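Local atomic coordinates of tyrocidine synthetase 3 (Brevibacillus brevis, PDB entry 2JGP), a protein that probably carries the growing peptide on a carrier domain and forms peptide bonds in a condensation domain during nonribosomal tyrocidine synthesis. Residues R1-A13 and V25-L37. Sequence-based numbering, arbitrary orientation.
Sequences RSEYVAPRSVWEA and VPQVGALDDFFAL
D32 OD2 is gripped from both segments. It takes a 2.6 Å, nearly straight bond from G29 N on its anti lone pair, and a salt bridge from R1 NH1 at 3.1 Å. The R1 guanidinium and the D32 carboxylate are turned 64° apart, and L37 CD2 lies over one guanidinium face. A30 N donates directly to V5 O, 2.7 Å; the N-H...O angle is 164°. Water 3 adds a bridge, giving to E3 O and accepting from V5 N and L31 N. V5 splits its branches: CG1 rests on A30 CB, and CG2 meets L31 CD1 at 3.6 Å. A30 CB also sits over a face of the R8 guanidinium. R8 is held side-on by E12, NE to OE2 and NH2 to OE1. With Y4 CG anti to its backbone N (chi1 -180°), Q27 CG lies over one face of the Y4 ring, offset toward the rim, a CH-pi contact 3.8 Å from the centroid. The Y4 hydroxyl bonds to K395 of the condensation domain. The type I turn G29-D32 docks on the N-terminal arm, within the long loop that follows the first helix of a peptidyl carrier domain.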
loop_
_atom_site.group_PDB
_atom_site.type_symbol
_atom_site.label_atom_id
_atom_site.label_comp_id
_atom_site.label_asym_id
_atom_site.label_seq_id
_atom_site.Cartn_x
_atom_site.Cartn_y
_atom_site.Cartn_z
ATOM N N ARG A 1 23.365 6.295 -25.102
ATOM C CA ARG A 1 22.216 5.954 -24.217
ATOM C C ARG A 1 21.850 4.478 -24.245
ATOM O O ARG A 1 21.567 3.918 -25.304
ATOM C CB ARG A 1 20.984 6.743 -24.642
ATOM C CG ARG A 1 20.856 8.067 -23.969
ATOM C CD ARG A 1 20.474 7.918 -22.524
ATOM N NE ARG A 1 20.154 9.221 -21.975
ATOM C CZ ARG A 1 19.658 9.427 -20.765
ATOM N NH1 ARG A 1 19.437 8.422 -19.926
ATOM N NH2 ARG A 1 19.399 10.663 -20.393
ATOM N N SER A 2 21.806 3.870 -23.066
ATOM C CA SER A 2 21.242 2.537 -22.924
ATOM C C SER A 2 19.732 2.617 -23.123
ATOM O O SER A 2 19.128 3.686 -22.983
ATOM C CB SER A 2 21.551 1.976 -21.538
ATOM O OG SER A 2 22.951 1.960 -21.311
ATOM N N GLU A 3 19.133 1.485 -23.466
ATOM C CA GLU A 3 17.683 1.344 -23.461
ATOM C C GLU A 3 17.116 1.815 -22.115
ATOM O O GLU A 3 17.668 1.503 -21.055
ATOM C CB GLU A 3 17.317 -0.115 -23.699
ATOM C CG GLU A 3 15.852 -0.443 -23.555
ATOM C CD GLU A 3 15.593 -1.915 -23.755
ATOM O OE1 GLU A 3 16.159 -2.726 -22.994
ATOM O OE2 GLU A 3 14.830 -2.268 -24.667
ATOM N N TYR A 4 16.020 2.567 -22.157
ATOM C CA TYR A 4 15.438 3.089 -20.928
ATOM C C TYR A 4 14.625 2.017 -20.226
ATOM O O TYR A 4 13.722 1.424 -20.813
ATOM C CB TYR A 4 14.542 4.298 -21.177
ATOM C CG TYR A 4 13.944 4.840 -19.895
ATOM C CD1 TYR A 4 14.756 5.401 -18.912
ATOM C CD2 TYR A 4 12.575 4.784 -19.658
ATOM C CE1 TYR A 4 14.227 5.899 -17.730
ATOM C CE2 TYR A 4 12.036 5.271 -18.471
ATOM C CZ TYR A 4 12.867 5.833 -17.515
ATOM O OH TYR A 4 12.338 6.321 -16.346
ATOM N N VAL A 5 14.973 1.786 -18.965
ATOM C CA VAL A 5 14.187 0.972 -18.057
ATOM C C VAL A 5 13.858 1.840 -16.848
ATOM O O VAL A 5 14.759 2.323 -16.154
ATOM C CB VAL A 5 14.963 -0.287 -17.644
ATOM C CG1 VAL A 5 14.240 -1.020 -16.527
ATOM C CG2 VAL A 5 15.174 -1.201 -18.865
ATOM N N ALA A 6 12.572 2.069 -16.603
ATOM C CA ALA A 6 12.161 2.961 -15.517
ATOM C C ALA A 6 12.561 2.353 -14.170
ATOM O O ALA A 6 12.555 1.132 -14.031
ATOM C CB ALA A 6 10.666 3.206 -15.564
ATOM N N PRO A 7 12.911 3.196 -13.177
ATOM C CA PRO A 7 13.266 2.688 -11.843
ATOM C C PRO A 7 12.233 1.694 -11.304
ATOM O O PRO A 7 11.029 1.924 -11.435
ATOM C CB PRO A 7 13.305 3.961 -10.995
ATOM C CG PRO A 7 13.717 5.027 -11.966
ATOM C CD PRO A 7 12.994 4.667 -13.235
ATOM N N ARG A 8 12.700 0.585 -10.737
ATOM C CA ARG A 8 11.823 -0.516 -10.310
ATOM C C ARG A 8 11.832 -0.729 -8.798
ATOM O O ARG A 8 11.132 -1.604 -8.277
ATOM C CB ARG A 8 12.261 -1.813 -10.982
ATOM C CG ARG A 8 12.305 -1.742 -12.494
ATOM C CD ARG A 8 13.179 -2.816 -13.062
ATOM N NE ARG A 8 14.587 -2.614 -12.737
ATOM C CZ ARG A 8 15.580 -3.335 -13.249
ATOM N NH1 ARG A 8 15.327 -4.315 -14.112
ATOM N NH2 ARG A 8 16.831 -3.085 -12.893
ATOM N N SER A 9 12.646 0.053 -8.100
ATOM C CA SER A 9 12.788 -0.072 -6.662
ATOM C C SER A 9 13.069 1.290 -6.086
ATOM O O SER A 9 13.412 2.216 -6.818
ATOM C CB SER A 9 13.945 -1.002 -6.312
ATOM O OG SER A 9 15.185 -0.417 -6.662
ATOM N N VAL A 10 12.970 1.397 -4.766
ATOM C CA VAL A 10 13.233 2.667 -4.093
ATOM C C VAL A 10 14.665 3.164 -4.341
ATOM O O VAL A 10 14.857 4.341 -4.607
ATOM C CB VAL A 10 12.899 2.588 -2.564
ATOM C CG1 VAL A 10 13.801 1.571 -1.857
ATOM C CG2 VAL A 10 13.015 3.949 -1.917
ATOM N N TRP A 11 15.661 2.280 -4.286
ATOM C CA TRP A 11 17.045 2.719 -4.481
ATOM C C TRP A 11 17.346 3.054 -5.941
ATOM O O TRP A 11 18.140 3.938 -6.205
ATOM C CB TRP A 11 18.057 1.719 -3.899
ATOM C CG TRP A 11 18.093 1.799 -2.407
ATOM C CD1 TRP A 11 17.681 0.843 -1.522
ATOM C CD2 TRP A 11 18.509 2.922 -1.619
ATOM N NE1 TRP A 11 17.836 1.293 -0.230
ATOM C CE2 TRP A 11 18.338 2.567 -0.261
ATOM C CE3 TRP A 11 19.012 4.193 -1.926
ATOM C CZ2 TRP A 11 18.663 3.429 0.780
ATOM C CZ3 TRP A 11 19.334 5.049 -0.890
ATOM C CH2 TRP A 11 19.162 4.663 0.449
ATOM N N GLU A 12 16.703 2.369 -6.885
ATOM C CA GLU A 12 16.839 2.748 -8.296
ATOM C C GLU A 12 16.266 4.145 -8.535
ATOM O O GLU A 12 16.875 4.963 -9.240
ATOM C CB GLU A 12 16.183 1.715 -9.213
ATOM C CG GLU A 12 17.012 0.451 -9.372
ATOM C CD GLU A 12 16.443 -0.515 -10.384
ATOM O OE1 GLU A 12 17.047 -1.603 -10.559
ATOM O OE2 GLU A 12 15.409 -0.195 -11.019
ATOM N N ALA A 13 15.121 4.433 -7.913
ATOM C CA ALA A 13 14.498 5.756 -8.008
ATOM C C ALA A 13 15.376 6.841 -7.380
ATOM O O ALA A 13 15.625 7.866 -7.997
ATOM C CB ALA A 13 13.124 5.745 -7.348
ATOM N N VAL A 25 21.415 15.310 -16.902
ATOM C CA VAL A 25 20.909 14.500 -17.995
ATOM C C VAL A 25 19.532 14.001 -17.565
ATOM O O VAL A 25 19.364 13.591 -16.415
ATOM C CB VAL A 25 21.851 13.319 -18.289
ATOM C CG1 VAL A 25 21.259 12.415 -19.327
ATOM C CG2 VAL A 25 23.217 13.826 -18.759
ATOM N N PRO A 26 18.536 14.050 -18.467
ATOM C CA PRO A 26 17.182 13.618 -18.100
ATOM C C PRO A 26 16.915 12.122 -18.285
ATOM O O PRO A 26 17.590 11.466 -19.068
ATOM C CB PRO A 26 16.306 14.432 -19.056
ATOM C CG PRO A 26 17.152 14.586 -20.289
ATOM C CD PRO A 26 18.596 14.532 -19.862
ATOM N N GLN A 27 15.924 11.596 -17.570
ATOM C CA GLN A 27 15.386 10.257 -17.813
ATOM C C GLN A 27 16.419 9.136 -17.632
ATOM O O GLN A 27 16.542 8.254 -18.483
ATOM C CB GLN A 27 14.748 10.180 -19.205
ATOM C CG GLN A 27 13.661 9.117 -19.320
ATOM C CD GLN A 27 13.254 8.835 -20.742
ATOM O OE1 GLN A 27 14.062 8.379 -21.555
ATOM N NE2 GLN A 27 11.988 9.079 -21.053
ATOM N N VAL A 28 17.145 9.178 -16.514
ATOM C CA VAL A 28 18.111 8.133 -16.168
ATOM C C VAL A 28 17.356 6.877 -15.731
ATOM O O VAL A 28 16.495 6.935 -14.852
ATOM C CB VAL A 28 19.083 8.591 -15.055
ATOM C CG1 VAL A 28 19.900 7.411 -14.496
ATOM C CG2 VAL A 28 20.013 9.674 -15.578
ATOM N N GLY A 29 17.690 5.751 -16.357
ATOM C CA GLY A 29 17.013 4.485 -16.113
ATOM C C GLY A 29 17.932 3.432 -15.525
ATOM O O GLY A 29 19.133 3.662 -15.342
ATOM N N ALA A 30 17.360 2.257 -15.268
ATOM C CA ALA A 30 18.047 1.183 -14.550
ATOM C C ALA A 30 19.307 0.646 -15.250
ATOM O O ALA A 30 20.225 0.155 -14.585
ATOM C CB ALA A 30 17.072 0.038 -14.268
ATOM N N LEU A 31 19.346 0.721 -16.579
ATOM C CA LEU A 31 20.481 0.203 -17.346
ATOM C C LEU A 31 21.536 1.264 -17.660
ATOM O O LEU A 31 22.577 0.944 -18.234
ATOM C CB LEU A 31 19.998 -0.427 -18.662
ATOM C CG LEU A 31 18.968 -1.556 -18.541
ATOM C CD1 LEU A 31 18.553 -2.069 -19.915
ATOM C CD2 LEU A 31 19.510 -2.691 -17.680
ATOM N N ASP A 32 21.280 2.520 -17.302
ATOM C CA ASP A 32 22.214 3.595 -17.651
ATOM C C ASP A 32 23.530 3.461 -16.886
ATOM O O ASP A 32 23.535 3.114 -15.710
ATOM C CB ASP A 32 21.585 4.971 -17.416
ATOM C CG ASP A 32 20.639 5.383 -18.543
ATOM O OD1 ASP A 32 21.030 5.304 -19.730
ATOM O OD2 ASP A 32 19.507 5.804 -18.245
ATOM N N ASP A 33 24.635 3.719 -17.583
ATOM C CA ASP A 33 25.981 3.633 -17.016
ATOM C C ASP A 33 26.499 5.055 -16.805
ATOM O O ASP A 33 26.483 5.873 -17.733
ATOM C CB ASP A 33 26.898 2.839 -17.957
ATOM C CG ASP A 33 28.344 2.769 -17.469
ATOM O OD1 ASP A 33 29.025 3.814 -17.423
ATOM O OD2 ASP A 33 28.811 1.655 -17.150
ATOM N N PHE A 34 26.953 5.336 -15.584
ATOM C CA PHE A 34 27.367 6.686 -15.173
ATOM C C PHE A 34 28.415 7.298 -16.102
ATOM O O PHE A 34 28.355 8.483 -16.437
ATOM C CB PHE A 34 27.920 6.652 -13.742
ATOM C CG PHE A 34 28.233 8.011 -13.189
ATOM C CD1 PHE A 34 27.217 8.833 -12.728
ATOM C CD2 PHE A 34 29.543 8.476 -13.153
ATOM C CE1 PHE A 34 27.497 10.095 -12.229
ATOM C CE2 PHE A 34 29.832 9.740 -12.655
ATOM C CZ PHE A 34 28.806 10.549 -12.193
ATOM N N PHE A 35 29.358 6.474 -16.528
ATOM C CA PHE A 35 30.475 6.933 -17.331
ATOM C C PHE A 35 30.091 7.018 -18.808
ATOM O O PHE A 35 30.562 7.904 -19.521
ATOM C CB PHE A 35 31.683 6.037 -17.064
ATOM C CG PHE A 35 32.036 5.959 -15.604
ATOM C CD1 PHE A 35 31.518 4.951 -14.800
ATOM C CD2 PHE A 35 32.838 6.932 -15.020
ATOM C CE1 PHE A 35 31.816 4.899 -13.445
ATOM C CE2 PHE A 35 33.145 6.882 -13.669
ATOM C CZ PHE A 35 32.629 5.867 -12.877
ATOM N N ALA A 36 29.206 6.131 -19.255
ATOM C CA ALA A 36 28.633 6.238 -20.602
ATOM C C ALA A 36 27.813 7.526 -20.741
ATOM O O ALA A 36 27.784 8.130 -21.816
ATOM C CB ALA A 36 27.769 5.022 -20.926
ATOM N N LEU A 37 27.160 7.939 -19.654
ATOM C CA LEU A 37 26.359 9.168 -19.638
ATOM C C LEU A 37 27.207 10.443 -19.579
ATOM O O LEU A 37 26.665 11.549 -19.638
ATOM C CB LEU A 37 25.358 9.155 -18.468
ATOM C CG LEU A 37 24.184 8.169 -18.551
ATOM C CD1 LEU A 37 23.353 8.232 -17.275
ATOM C CD2 LEU A 37 23.302 8.412 -19.778
HETATM O O HOH W 1 18.068 5.136 -20.807
HETATM O O HOH W 2 24.039 4.866 -20.184
HETATM O O HOH W 3 17.968 2.446 -18.570
HETATM O O HOH W 4 13.811 7.686 -14.788
#